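Local coordinates for DNA topoisomerase 2-associated protein PAT1 (PDB 5LMG) that activates mRNA decapping and represses translation in yeast, and binds through its C-terminal domain a peptide of the decapping enzyme Dcp2, at residues Leu42-Gly47 with Ser90-Pro95; Glu53-Val58 with Ile97-Phe102; Leu84-Ser89 with Leu122-Lys127; Ile128-Ser133 with Ile189-Val194; Gln136-Ser141 with Ser195-Ser200. The protein carries 2 engineered substitutions. One frame throughout, in Å; residues are numbered along the deposited sequence.

Contact 1 (Leu42-Gly47 with Ser90-Pro95)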
# COMPACT_ATOMS: atom_id res chain seq x y z
N LEU A 42 12.99 17.76 -9.24
CA LEU A 42 13.06 18.77 -8.17
C LEU A 42 12.97 20.20 -8.73
O LEU A 42 12.50 21.10 -8.03
CB LEU A 42 14.36 18.62 -7.37
CG LEU A 42 14.24 18.18 -5.92
CD1 LEU A 42 15.57 17.70 -5.39
CD2 LEU A 42 13.70 19.29 -5.04
N ASN A 43 13.44 20.40 -9.97
CA ASN A 43 13.44 21.69 -10.66
C ASN A 43 12.02 22.12 -11.08
O ASN A 43 11.76 23.31 -11.23
CB ASN A 43 14.41 21.67 -11.84
CG ASN A 43 15.82 21.31 -11.43
OD1 ASN A 43 16.16 20.13 -11.22
ND2 ASN A 43 16.67 22.32 -11.27
N LYS A 44 11.11 21.13 -11.22
CA LYS A 44 9.69 21.33 -11.54
C LYS A 44 8.89 21.89 -10.34
O LYS A 44 7.68 22.09 -10.44
CB LYS A 44 9.07 20.01 -12.04
CG LYS A 44 9.13 19.85 -13.56
CD LYS A 44 8.10 18.83 -14.05
CE LYS A 44 7.89 18.93 -15.55
NZ LYS A 44 6.69 18.17 -15.98
N SER A 45 9.59 22.13 -9.20
CA SER A 45 9.03 22.66 -7.95
C SER A 45 9.82 23.85 -7.38
O SER A 45 9.38 24.44 -6.39
CB SER A 45 8.91 21.55 -6.91
OG SER A 45 10.18 21.02 -6.60
N GLY A 46 10.94 24.20 -8.01
CA GLY A 46 11.78 25.33 -7.61
C GLY A 46 13.24 25.04 -7.34
O GLY A 46 14.01 25.97 -7.09
N GLY A 47 13.63 23.76 -7.39
CA GLY A 47 15.00 23.33 -7.16
C GLY A 47 15.26 22.79 -5.76
O GLY A 47 14.48 23.03 -4.84
N SER A 90 1.76 27.58 -8.52
CA SER A 90 2.84 28.27 -9.23
C SER A 90 3.83 27.36 -9.96
O SER A 90 4.48 27.81 -10.92
CB SER A 90 3.59 29.19 -8.28
OG SER A 90 2.72 30.14 -7.68
N TYR A 91 3.97 26.10 -9.51
CA TYR A 91 4.93 25.14 -10.06
C TYR A 91 4.26 23.91 -10.68
O TYR A 91 3.13 23.56 -10.30
CB TYR A 91 5.93 24.70 -8.97
CG TYR A 91 6.67 25.84 -8.30
CD1 TYR A 91 6.16 26.44 -7.15
CD2 TYR A 91 7.89 26.28 -8.78
CE1 TYR A 91 6.85 27.47 -6.51
CE2 TYR A 91 8.59 27.31 -8.15
CZ TYR A 91 8.06 27.90 -7.01
OH TYR A 91 8.75 28.92 -6.38
N ASP A 92 4.97 23.24 -11.62
CA ASP A 92 4.53 22.01 -12.30
C ASP A 92 4.28 20.87 -11.30
O ASP A 92 3.32 20.11 -11.46
CB ASP A 92 5.54 21.58 -13.38
CG ASP A 92 5.61 22.53 -14.57
OD1 ASP A 92 4.63 22.56 -15.36
OD2 ASP A 92 6.65 23.21 -14.73
N VAL A 93 5.13 20.79 -10.25
CA VAL A 93 5.04 19.84 -9.14
C VAL A 93 4.96 20.71 -7.86
O VAL A 93 5.86 21.52 -7.61
CB VAL A 93 6.21 18.82 -9.10
CG1 VAL A 93 6.15 17.96 -7.84
CG2 VAL A 93 6.22 17.94 -10.35
N ASN A 94 3.86 20.57 -7.10
CA ASN A 94 3.61 21.34 -5.87
C ASN A 94 4.79 21.26 -4.86
O ASN A 94 5.31 20.16 -4.64
CB ASN A 94 2.28 20.89 -5.25
CG ASN A 94 1.89 21.64 -4.00
OD1 ASN A 94 2.25 21.26 -2.89
ND2 ASN A 94 1.11 22.71 -4.16
N PRO A 95 5.24 22.40 -4.27
CA PRO A 95 6.37 22.34 -3.32
C PRO A 95 6.22 21.36 -2.15
O PRO A 95 7.23 20.81 -1.69
CB PRO A 95 6.51 23.79 -2.83
CG PRO A 95 5.92 24.61 -3.94
CD PRO A 95 4.77 23.79 -4.44

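Contact 2 (Glu53-Val58 with Ile97-Phe102)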
# COMPACT_ATOMS: atom_id res chain seq x y z
N GLU A 53 15.23 24.68 1.88
CA GLU A 53 14.97 25.92 2.62
C GLU A 53 13.55 25.89 3.18
O GLU A 53 13.34 26.28 4.33
CB GLU A 53 15.17 27.15 1.72
CG GLU A 53 15.13 28.48 2.46
CD GLU A 53 14.93 29.72 1.60
OE1 GLU A 53 13.94 29.76 0.83
OE2 GLU A 53 15.74 30.66 1.74
N LEU A 54 12.57 25.40 2.38
CA LEU A 54 11.17 25.29 2.80
C LEU A 54 11.03 24.34 3.99
O LEU A 54 10.28 24.66 4.91
CB LEU A 54 10.24 24.85 1.65
CG LEU A 54 9.98 25.85 0.51
CD1 LEU A 54 8.83 25.36 -0.36
CD2 LEU A 54 9.66 27.27 1.04
N ILE A 55 11.75 23.20 3.97
CA ILE A 55 11.76 22.20 5.04
C ILE A 55 12.27 22.84 6.34
O ILE A 55 11.62 22.68 7.37
CB ILE A 55 12.53 20.89 4.64
CG1 ILE A 55 11.82 20.16 3.47
CG2 ILE A 55 12.69 19.93 5.84
CD1 ILE A 55 12.64 19.10 2.73
N GLU A 56 13.39 23.61 6.27
CA GLU A 56 13.99 24.31 7.42
C GLU A 56 13.00 25.29 8.05
O GLU A 56 12.88 25.33 9.27
CB GLU A 56 15.31 25.04 7.05
CG GLU A 56 16.46 24.14 6.62
CD GLU A 56 16.66 22.85 7.40
OE1 GLU A 56 16.86 22.92 8.63
OE2 GLU A 56 16.62 21.77 6.76
N THR A 57 12.27 26.05 7.20
CA THR A 57 11.21 26.98 7.59
C THR A 57 10.08 26.21 8.32
O THR A 57 9.67 26.62 9.40
CB THR A 57 10.72 27.78 6.37
OG1 THR A 57 11.81 28.53 5.84
CG2 THR A 57 9.56 28.72 6.69
N VAL A 58 9.63 25.07 7.74
CA VAL A 58 8.60 24.20 8.34
C VAL A 58 9.01 23.75 9.75
O VAL A 58 8.20 23.86 10.68
CB VAL A 58 8.18 23.02 7.42
CG1 VAL A 58 7.31 22.01 8.18
CG2 VAL A 58 7.44 23.52 6.17
N ILE A 97 4.70 18.35 -2.31
CA ILE A 97 4.98 17.05 -2.93
C ILE A 97 6.49 16.82 -3.00
O ILE A 97 6.95 15.74 -2.65
CB ILE A 97 4.24 16.87 -4.30
CG1 ILE A 97 2.70 16.85 -4.13
CG2 ILE A 97 4.74 15.66 -5.11
CD1 ILE A 97 2.07 15.59 -3.41
N SER A 98 7.26 17.85 -3.40
CA SER A 98 8.72 17.76 -3.46
C SER A 98 9.38 17.64 -2.08
O SER A 98 10.38 16.93 -1.96
CB SER A 98 9.31 18.93 -4.24
OG SER A 98 9.21 18.65 -5.63
N MET A 99 8.79 18.29 -1.04
CA MET A 99 9.28 18.22 0.35
C MET A 99 9.24 16.77 0.87
O MET A 99 10.08 16.38 1.68
CB MET A 99 8.48 19.16 1.28
CG MET A 99 8.93 20.61 1.18
SD MET A 99 8.40 21.70 2.55
CE MET A 99 6.73 22.05 2.05
N LEU A 100 8.29 15.98 0.34
CA LEU A 100 8.08 14.57 0.65
C LEU A 100 9.15 13.65 0.02
O LEU A 100 9.18 12.46 0.34
CB LEU A 100 6.65 14.16 0.23
CG LEU A 100 5.56 14.12 1.31
CD1 LEU A 100 5.32 15.49 1.91
CD2 LEU A 100 4.25 13.64 0.74
N SER A 101 10.02 14.19 -0.86
CA SER A 101 11.16 13.47 -1.46
C SER A 101 12.29 13.34 -0.44
O SER A 101 13.19 12.54 -0.65
CB SER A 101 11.72 14.23 -2.66
OG SER A 101 10.85 14.19 -3.78
N PHE A 102 12.28 14.16 0.63
CA PHE A 102 13.32 14.18 1.66
C PHE A 102 12.84 13.56 2.97
O PHE A 102 11.69 13.80 3.36
CB PHE A 102 13.82 15.62 1.89
CG PHE A 102 14.45 16.25 0.67
CD1 PHE A 102 15.80 16.06 0.39
CD2 PHE A 102 13.69 17.03 -0.20
CE1 PHE A 102 16.38 16.63 -0.75
CE2 PHE A 102 14.27 17.59 -1.35
CZ PHE A 102 15.61 17.39 -1.61

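Contact 3 (Leu84-Ser89 with Leu122-Lys127)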
# COMPACT_ATOMS: atom_id res chain seq x y z
N LEU A 84 3.90 25.49 4.08
CA LEU A 84 3.72 24.19 3.41
C LEU A 84 3.44 24.28 1.90
O LEU A 84 3.66 23.29 1.19
CB LEU A 84 2.62 23.36 4.10
CG LEU A 84 2.86 22.85 5.53
CD1 LEU A 84 1.62 22.16 6.05
CD2 LEU A 84 4.03 21.87 5.59
N HIS A 85 2.92 25.43 1.41
CA HIS A 85 2.61 25.73 0.00
C HIS A 85 1.65 24.74 -0.66
O HIS A 85 1.87 24.36 -1.82
CB HIS A 85 3.92 25.87 -0.82
CG HIS A 85 4.76 27.04 -0.43
ND1 HIS A 85 5.49 27.04 0.74
CD2 HIS A 85 4.97 28.21 -1.08
CE1 HIS A 85 6.12 28.20 0.78
NE2 HIS A 85 5.83 28.94 -0.30
N ILE A 86 0.60 24.30 0.06
CA ILE A 86 -0.39 23.34 -0.48
C ILE A 86 -1.28 24.00 -1.56
O ILE A 86 -1.49 23.40 -2.61
CB ILE A 86 -1.18 22.63 0.66
CG1 ILE A 86 -0.46 21.35 1.09
CG2 ILE A 86 -2.64 22.30 0.27
CD1 ILE A 86 0.16 21.44 2.37
N ASP A 87 -1.76 25.24 -1.30
CA ASP A 87 -2.61 26.00 -2.24
C ASP A 87 -1.81 26.71 -3.35
O ASP A 87 -2.39 27.43 -4.18
CB ASP A 87 -3.53 26.97 -1.48
CG ASP A 87 -4.60 26.29 -0.62
OD1 ASP A 87 -5.31 25.41 -1.15
OD2 ASP A 87 -4.75 26.68 0.56
N ASP A 88 -0.48 26.49 -3.39
CA ASP A 88 0.45 27.04 -4.37
C ASP A 88 0.40 26.23 -5.68
O ASP A 88 0.82 25.06 -5.71
CB ASP A 88 1.87 27.09 -3.77
CG ASP A 88 2.91 27.78 -4.61
OD1 ASP A 88 3.40 27.16 -5.58
OD2 ASP A 88 3.29 28.92 -4.27
N SER A 89 -0.13 26.84 -6.76
CA SER A 89 -0.25 26.23 -8.09
C SER A 89 0.79 26.82 -9.06
O SER A 89 0.73 26.55 -10.27
CB SER A 89 -1.67 26.42 -8.63
OG SER A 89 -2.66 25.92 -7.74
N LEU A 122 -7.43 17.34 5.13
CA LEU A 122 -8.10 16.83 3.93
C LEU A 122 -7.44 17.40 2.67
O LEU A 122 -7.22 16.65 1.72
CB LEU A 122 -9.62 17.13 3.99
CG LEU A 122 -10.61 16.31 3.13
CD1 LEU A 122 -11.06 17.08 1.93
CD2 LEU A 122 -10.12 14.91 2.79
N LYS A 123 -7.06 18.70 2.69
CA LYS A 123 -6.35 19.37 1.58
C LYS A 123 -4.99 18.72 1.28
O LYS A 123 -4.60 18.62 0.12
CB LYS A 123 -6.18 20.86 1.86
CG LYS A 123 -7.38 21.70 1.46
CD LYS A 123 -7.14 23.18 1.77
CE LYS A 123 -8.31 24.06 1.43
NZ LYS A 123 -8.47 24.23 -0.04
N ILE A 124 -4.29 18.26 2.33
CA ILE A 124 -3.00 17.55 2.22
C ILE A 124 -3.21 16.21 1.50
O ILE A 124 -2.51 15.93 0.53
CB ILE A 124 -2.28 17.42 3.58
CG1 ILE A 124 -1.69 18.80 4.01
CG2 ILE A 124 -1.19 16.31 3.54
CD1 ILE A 124 -1.04 18.89 5.37
N LEU A 125 -4.21 15.41 1.95
CA LEU A 125 -4.57 14.12 1.37
C LEU A 125 -4.98 14.29 -0.11
O LEU A 125 -4.50 13.54 -0.96
CB LEU A 125 -5.71 13.44 2.15
CG LEU A 125 -5.55 12.94 3.61
CD1 LEU A 125 -6.00 11.50 3.74
CD2 LEU A 125 -4.16 13.17 4.21
N GLN A 126 -5.82 15.32 -0.41
CA GLN A 126 -6.26 15.67 -1.76
C GLN A 126 -5.05 15.95 -2.66
O GLN A 126 -4.99 15.43 -3.76
CB GLN A 126 -7.21 16.89 -1.76
CG GLN A 126 -8.62 16.58 -1.27
CD GLN A 126 -9.52 17.80 -1.20
OE1 GLN A 126 -9.13 18.88 -0.74
NE2 GLN A 126 -10.77 17.63 -1.56
N LYS A 127 -4.07 16.75 -2.16
CA LYS A 127 -2.84 17.08 -2.88
C LYS A 127 -2.04 15.81 -3.21
O LYS A 127 -1.68 15.62 -4.37
CB LYS A 127 -1.97 18.07 -2.06
CG LYS A 127 -0.82 18.70 -2.84
CD LYS A 127 -1.25 19.97 -3.56
CE LYS A 127 -1.39 19.78 -5.05
NZ LYS A 127 -2.08 20.94 -5.66

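Contact 4 (Ile128-Ser133 with Ile189-Val194)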
# COMPACT_ATOMS: atom_id res chain seq x y z
N ILE A 128 -1.79 14.95 -2.19
CA ILE A 128 -1.06 13.68 -2.31
C ILE A 128 -1.68 12.79 -3.40
O ILE A 128 -0.97 12.37 -4.31
CB ILE A 128 -0.91 12.95 -0.94
CG1 ILE A 128 -0.00 13.75 0.04
CG2 ILE A 128 -0.40 11.49 -1.13
CD1 ILE A 128 0.02 13.22 1.51
N PHE A 129 -3.01 12.56 -3.34
CA PHE A 129 -3.71 11.72 -4.32
C PHE A 129 -3.77 12.34 -5.73
O PHE A 129 -3.66 11.61 -6.71
CB PHE A 129 -5.11 11.30 -3.81
CG PHE A 129 -5.04 10.23 -2.75
CD1 PHE A 129 -4.71 8.92 -3.07
CD2 PHE A 129 -5.31 10.53 -1.42
CE1 PHE A 129 -4.62 7.94 -2.09
CE2 PHE A 129 -5.22 9.55 -0.43
CZ PHE A 129 -4.88 8.26 -0.77
N ASN A 130 -3.88 13.68 -5.82
CA ASN A 130 -3.93 14.42 -7.09
C ASN A 130 -2.59 14.35 -7.85
O ASN A 130 -2.59 14.29 -9.08
CB ASN A 130 -4.31 15.90 -6.84
CG ASN A 130 -4.56 16.71 -8.08
OD1 ASN A 130 -5.55 16.51 -8.79
ND2 ASN A 130 -3.68 17.66 -8.36
N GLU A 131 -1.46 14.38 -7.12
CA GLU A 131 -0.12 14.37 -7.69
C GLU A 131 0.66 13.09 -7.33
O GLU A 131 1.89 13.11 -7.33
CB GLU A 131 0.65 15.62 -7.21
CG GLU A 131 0.00 16.95 -7.58
CD GLU A 131 0.79 17.77 -8.57
OE1 GLU A 131 1.45 18.75 -8.15
OE2 GLU A 131 0.75 17.44 -9.78
N LEU A 132 -0.06 11.98 -7.06
CA LEU A 132 0.54 10.70 -6.64
C LEU A 132 1.60 10.15 -7.62
O LEU A 132 2.60 9.61 -7.16
CB LEU A 132 -0.54 9.65 -6.33
CG LEU A 132 -0.16 8.54 -5.34
CD1 LEU A 132 0.46 9.11 -4.05
CD2 LEU A 132 -1.35 7.67 -5.01
N SER A 133 1.42 10.35 -8.94
CA SER A 133 2.38 9.88 -9.94
C SER A 133 3.66 10.73 -9.96
O SER A 133 4.69 10.25 -10.44
CB SER A 133 1.73 9.80 -11.32
OG SER A 133 0.71 8.82 -11.31
N ILE A 189 -8.16 8.12 -9.37
CA ILE A 189 -8.54 7.54 -10.66
C ILE A 189 -8.44 8.54 -11.84
O ILE A 189 -7.99 8.16 -12.93
CB ILE A 189 -9.97 6.91 -10.52
CG1 ILE A 189 -9.97 5.75 -9.48
CG2 ILE A 189 -10.54 6.42 -11.84
CD1 ILE A 189 -11.39 5.49 -8.80
N ARG A 190 -8.83 9.81 -11.62
CA ARG A 190 -8.83 10.84 -12.66
C ARG A 190 -7.48 11.48 -12.98
O ARG A 190 -7.28 11.94 -14.11
CB ARG A 190 -9.85 11.94 -12.33
CG ARG A 190 -11.28 11.46 -12.38
CD ARG A 190 -12.23 12.56 -11.96
NE ARG A 190 -13.62 12.16 -12.21
CZ ARG A 190 -14.67 12.73 -11.63
NH1 ARG A 190 -14.51 13.73 -10.77
NH2 ARG A 190 -15.90 12.31 -11.92
N ASN A 191 -6.57 11.55 -12.00
CA ASN A 191 -5.29 12.24 -12.18
C ASN A 191 -4.08 11.32 -12.35
O ASN A 191 -2.95 11.82 -12.47
CB ASN A 191 -5.07 13.21 -11.01
CG ASN A 191 -6.15 14.26 -10.96
OD1 ASN A 191 -6.16 15.21 -11.75
ND2 ASN A 191 -7.12 14.08 -10.08
N ASN A 192 -4.30 10.00 -12.35
CA ASN A 192 -3.21 9.03 -12.44
C ASN A 192 -3.55 7.85 -13.31
O ASN A 192 -4.71 7.46 -13.40
CB ASN A 192 -2.90 8.48 -11.03
CG ASN A 192 -2.50 9.52 -10.02
OD1 ASN A 192 -1.36 9.98 -9.98
ND2 ASN A 192 -3.45 9.92 -9.17
N ASN A 193 -2.49 7.21 -13.86
CA ASN A 193 -2.59 5.94 -14.54
C ASN A 193 -2.61 4.98 -13.33
O ASN A 193 -1.58 4.81 -12.67
CB ASN A 193 -1.34 5.67 -15.42
CG ASN A 193 -1.36 4.35 -16.15
OD1 ASN A 193 -1.56 3.27 -15.59
ND2 ASN A 193 -1.10 4.41 -17.44
N VAL A 194 -3.80 4.45 -13.01
CA VAL A 194 -4.05 3.57 -11.86
C VAL A 194 -3.19 2.29 -11.93
O VAL A 194 -2.59 1.92 -10.91
CB VAL A 194 -5.57 3.27 -11.64
CG1 VAL A 194 -5.81 2.49 -10.34
CG2 VAL A 194 -6.39 4.56 -11.62
O HOH W 1 0.27 8.19 -13.90

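Contact 5 (Gln136-Ser141 with Ser195-Ser200)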
# COMPACT_ATOMS: atom_id res chain seq x y z
N GLN A 136 7.97 11.19 -5.63
CA GLN A 136 9.24 10.47 -5.80
C GLN A 136 9.23 9.07 -5.20
O GLN A 136 9.76 8.15 -5.83
CB GLN A 136 10.42 11.30 -5.27
CG GLN A 136 11.72 11.09 -6.06
CD GLN A 136 11.61 11.31 -7.56
OE1 GLN A 136 11.97 10.44 -8.35
NE2 GLN A 136 11.10 12.46 -7.98
N ILE A 137 8.56 8.89 -4.04
CA ILE A 137 8.45 7.60 -3.35
C ILE A 137 7.69 6.55 -4.18
O ILE A 137 7.98 5.36 -4.05
CB ILE A 137 7.89 7.74 -1.91
CG1 ILE A 137 8.54 6.70 -0.97
CG2 ILE A 137 6.35 7.73 -1.84
CD1 ILE A 137 10.01 6.98 -0.68
N ILE A 138 6.76 6.99 -5.05
CA ILE A 138 6.01 6.12 -5.96
C ILE A 138 6.96 5.64 -7.05
O ILE A 138 7.02 4.44 -7.32
CB ILE A 138 4.75 6.85 -6.51
CG1 ILE A 138 3.72 7.13 -5.38
CG2 ILE A 138 4.14 6.12 -7.72
CD1 ILE A 138 2.95 5.90 -4.73
N ILE A 139 7.73 6.56 -7.64
CA ILE A 139 8.71 6.25 -8.69
C ILE A 139 9.78 5.28 -8.15
O ILE A 139 10.09 4.30 -8.81
CB ILE A 139 9.27 7.56 -9.35
CG1 ILE A 139 8.13 8.31 -10.09
CG2 ILE A 139 10.44 7.28 -10.31
CD1 ILE A 139 8.22 9.81 -10.09
N LEU A 140 10.25 5.49 -6.90
CA LEU A 140 11.24 4.63 -6.24
C LEU A 140 10.73 3.24 -5.89
O LEU A 140 11.51 2.30 -5.89
CB LEU A 140 11.82 5.30 -4.97
CG LEU A 140 12.74 6.50 -5.20
CD1 LEU A 140 13.19 7.10 -3.87
CD2 LEU A 140 13.94 6.13 -6.09
N SER A 141 9.46 3.13 -5.50
CA SER A 141 8.85 1.86 -5.09
C SER A 141 8.18 1.09 -6.25
O SER A 141 7.66 -0.00 -6.03
CB SER A 141 7.87 2.08 -3.94
OG SER A 141 6.83 2.96 -4.32
N SER A 195 -3.07 1.67 -13.12
CA SER A 195 -2.24 0.48 -13.30
C SER A 195 -0.76 0.74 -12.93
O SER A 195 -0.14 -0.12 -12.29
CB SER A 195 -2.36 -0.07 -14.72
OG SER A 195 -1.53 -1.21 -14.86
N PHE A 196 -0.21 1.93 -13.29
CA PHE A 196 1.15 2.30 -12.88
C PHE A 196 1.24 2.35 -11.34
O PHE A 196 2.19 1.80 -10.79
CB PHE A 196 1.63 3.63 -13.51
CG PHE A 196 2.94 4.12 -12.90
CD1 PHE A 196 4.14 3.46 -13.15
CD2 PHE A 196 2.96 5.20 -12.01
CE1 PHE A 196 5.34 3.88 -12.55
CE2 PHE A 196 4.16 5.62 -11.42
CZ PHE A 196 5.34 4.96 -11.69
N LEU A 197 0.24 2.95 -10.66
CA LEU A 197 0.21 3.06 -9.18
C LEU A 197 0.26 1.69 -8.48
O LEU A 197 0.89 1.56 -7.43
CB LEU A 197 -1.01 3.86 -8.68
CG LEU A 197 -1.10 5.35 -9.04
CD1 LEU A 197 -2.29 5.99 -8.34
CD2 LEU A 197 0.20 6.12 -8.69
N THR A 198 -0.35 0.66 -9.11
CA THR A 198 -0.38 -0.71 -8.59
C THR A 198 0.97 -1.46 -8.75
O THR A 198 1.11 -2.53 -8.16
CB THR A 198 -1.54 -1.51 -9.17
OG1 THR A 198 -1.28 -1.80 -10.54
CG2 THR A 198 -2.90 -0.83 -8.95
N THR A 199 1.93 -0.92 -9.53
CA THR A 199 3.28 -1.51 -9.69
C THR A 199 4.18 -1.05 -8.51
O THR A 199 5.31 -1.51 -8.36
CB THR A 199 3.91 -1.20 -11.06
OG1 THR A 199 4.29 0.17 -11.13
CG2 THR A 199 3.04 -1.62 -12.25
N SER A 200 3.66 -0.13 -7.69
CA SER A 200 4.33 0.44 -6.52
C SER A 200 3.72 -0.09 -5.23
O SER A 200 2.49 -0.09 -5.08
CB SER A 200 4.28 1.97 -6.58
OG SER A 200 4.31 2.59 -5.31
O HOH W 2 7.04 -2.88 -6.68

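Contact 1 (Leu42-Gly47 with Ser90-Pro95)
The backbone at K44-S45 runs beside D92-V93, the CA atoms of S45 and V93 lying 5.0 Å apart, and a single hydrogen bond joins the two loops. V93 N donates to K44 O over 2.9 Å. S45 lies deeper, its CB packed 3.1 Å from V93 O. A chi1 of 62° puts OG between the backbone N and the carbonyl carbon, and from there it donates to L42 O at 2.7 Å. G47 N reaches L42 O from the opposite face of the carbonyl plane, so two bonds grip that oxygen. S45 OG also hydrogen-bonds S98 OG of helix 95-99. Both loops lead into helices of this mainly alpha-helical domain. G47 is the N-cap of helix 48-70. N94 is the N-cap of helix 95-99, with its OD1 bound to F96 N. Y91 covers the S45 peptide group. S45 O stands 3.3 Å above the Y91 ring, over its centre, and this buried oxygen has no hydrogen-bond partner in the model. The ring also comes close to G46, where there is no side chain. An alanine at Y91 would probably leave S45 O without its aromatic cover and open a gap beside G46. On the solvent side the aliphatic part of K44 crosses D92 obliquely, with CD of K44 3.8 Å from CB of D92. The charged ends stay apart, K44 NZ lying 4.9 Å from D92 OD1, so any attraction between them is probably modest.

Contact 2 (Glu53-Val58 with Ile97-Phe102)
M99 reaches across to I55, L54 and V58, and its chain carries most of this contact. Its CB lies 4.1 Å from I55 CG1. Its CG comes closer to the same atom, I55 CG1, at 3.7 Å. The side chains of M99 and I55 run antiparallel past one another, so that CG of one lies against CG1 of the other. The sulfur is next. M99 SD is 3.8 Å from L54 CB, and it still touches I55 CG1. It also meets V58 CG2 at 4.2 Å, where the two side chains reach toward each other tip to tip. The chain then bends: chi3 of -80° turns the terminal CE out of the extended line. CE ends against the carbonyl of L84, in the loop that follows helix 78-82. Three residues of one helix face, L54, I55 and V58, thus receive one long side chain. I55 has a second partner beyond the sulfur. Its CD1 lies 3.7 Å from F102 CD2 and about as close to F102 CB, and the two side chains cross at about a right angle. F102 closes the type I turn M99-F102 and is the N-cap of helix 103-114. I51 of helix 48-70 touches both M99 and F102, and I112 of helix 103-114 packs on V58. No hydrogen bond links the segments. The contact is a buried hydrophobic seam between helix 48-70 and the end of helix 95-99 with its following turn, consistent with a mainly alpha-helical domain whose sequence family belongs to the TPR clan.

Contact 3 (Leu84-Ser89 with Leu122-Lys127)
L84 opens the segment by touching I124, its CD1 4.3 Å from I124 CD1. The contact lays the loop after helix 78-82 on one side of helix 118-130, within the mainly helical fold. H85 follows, and its carbonyl oxygen accepts a hydrogen bond from N94 ND2. I86 comes next and makes the largest contact. Its side chain crosses I124 at about a right angle, with I86 CD1 3.6 Å from I124 CG1. The other branch, I86 CG2, rests 4.1 Å from K123 CB. W81 and F96 also pack on I86 and help bury it. The carbonyl of I86 meets K127, whose CD lies 3.6 Å from I86 O. K127 bends at chi2 (87°), which places CD beside that oxygen. D87 is exposed to solvent and meets K123 from across, the two side chains nearly perpendicular. K123 is extended as far as CE and then bends, chi4 of -73° setting the position of NZ. That nitrogen forms a long salt bridge, with K123 NZ 3.6 Å from D87 OD1.

Contact 4 (Ile128-Ser133 with Ile189-Val194)
Two neighbouring helix ends meet here, those of helices 118-130 and 178-191, and N192, just past helix 178-191, binds F129 and S133 at the end of helix 118-130. Both ends of its amide are used. N192 ND2 donates to F129 O at 3.0 Å. The donor lies nearly along the C=O axis, at a C=O...N angle of 178°, and F129 O lies close to the amide plane of N192. ND2 also donates to L188 O of the preceding helix 178-191. N192 OD1 accepts from S133 OG at 2.7 Å. The hydroxyl lies in the plane of the amide and uses a lone pair of OD1. S133 N adds a weak bond to N192 OD1 at 3.0 Å. L132 CB lies by the polar end of the amide, 3.8 Å from N192 OD1. A water completes the link: it donates to S133 OG at 2.7 Å and accepts from N193 N at 2.9 Å. N193 is itself the N-cap of helix 194-197, with OD1 bound to F196 N. N191 packs alongside, its CB 3.3 Å from N130 O. A leucine in place of N192 would probably leave F129 O, the S133 hydroxyl and S133 N without their bonds to this amide. One amide thus uses its N-H groups on helix-end carbonyls and its oxygen on the hydroxyl and, weakly, the N-H of S133, so polar groups at both helix ends are paired.

Contact 5 (Gln136-Ser141 with Ser195-Ser200)
S141 and S200 meet hydroxyl to hydroxyl because of their first torsions. In S200, chi1 of 152° sets OG roughly anti to the backbone N, and in S141, chi1 of 60° brings OG close to both the N and the carbonyl carbon. S200 OG donates to S141 OG at 2.7 Å. S141 OG in turn donates to I137 O, also at 2.7 Å, from a position tilted 17° out of the carbonyl plane. I137 O takes the backbone N of S141 as well, so two donors from one residue hold it. S200 OG has another role, since it accepts from G203 N and caps helix 201-216. Next to the serines, I138 supplies the apolar packing. Its CD1 lies 3.6 Å from S200 OG. Its other branch, CG2, touches F196 CE2 at 3.7 Å and L197 CD2 at 4.1 Å. I202 packs on I138 and S141. The backbone ends also meet. S200 CA points a hydrogen at S141 O, 3.4 Å away. A water donates to S141 O at 3.0 Å and also to T199 O. One water thus bridges the two carbonyl oxygens, S141 O and T199 O, which lie 3.6 Å apart. The contact joins the end of helix 136-141 to the type I turn L197-S200, between helices 194-197 and 201-216. In the relay G203 N, S200 OG, S141 OG, I137 O each buried hydroxyl is both donor and acceptor, and the chain of bonds runs from the start of helix 201-216 to helix 136-141.

How the contacts relate
Contacts 1, 2 and 3 interlock: their segments alternate along the chain, their centres lie 11 to 13 Å apart, and they share helix 95-99 and the loop leading to it. Contacts 4 and 5 also cross, with centres 11 Å apart, where helices 118-130 and 136-141 meet helices 178-191 and 194-197. Contacts 3 and 4 use successive parts of helix 118-130, so this helix passes from the first cluster to the second. E131 adds a link, its OE1 binding N94 N. Contact 5 lies nearest the centre of the chain, about 10 Å from it, and contact 1 farthest, about 25 Å. The N-terminal helices are thus tied stepwise into the helical body.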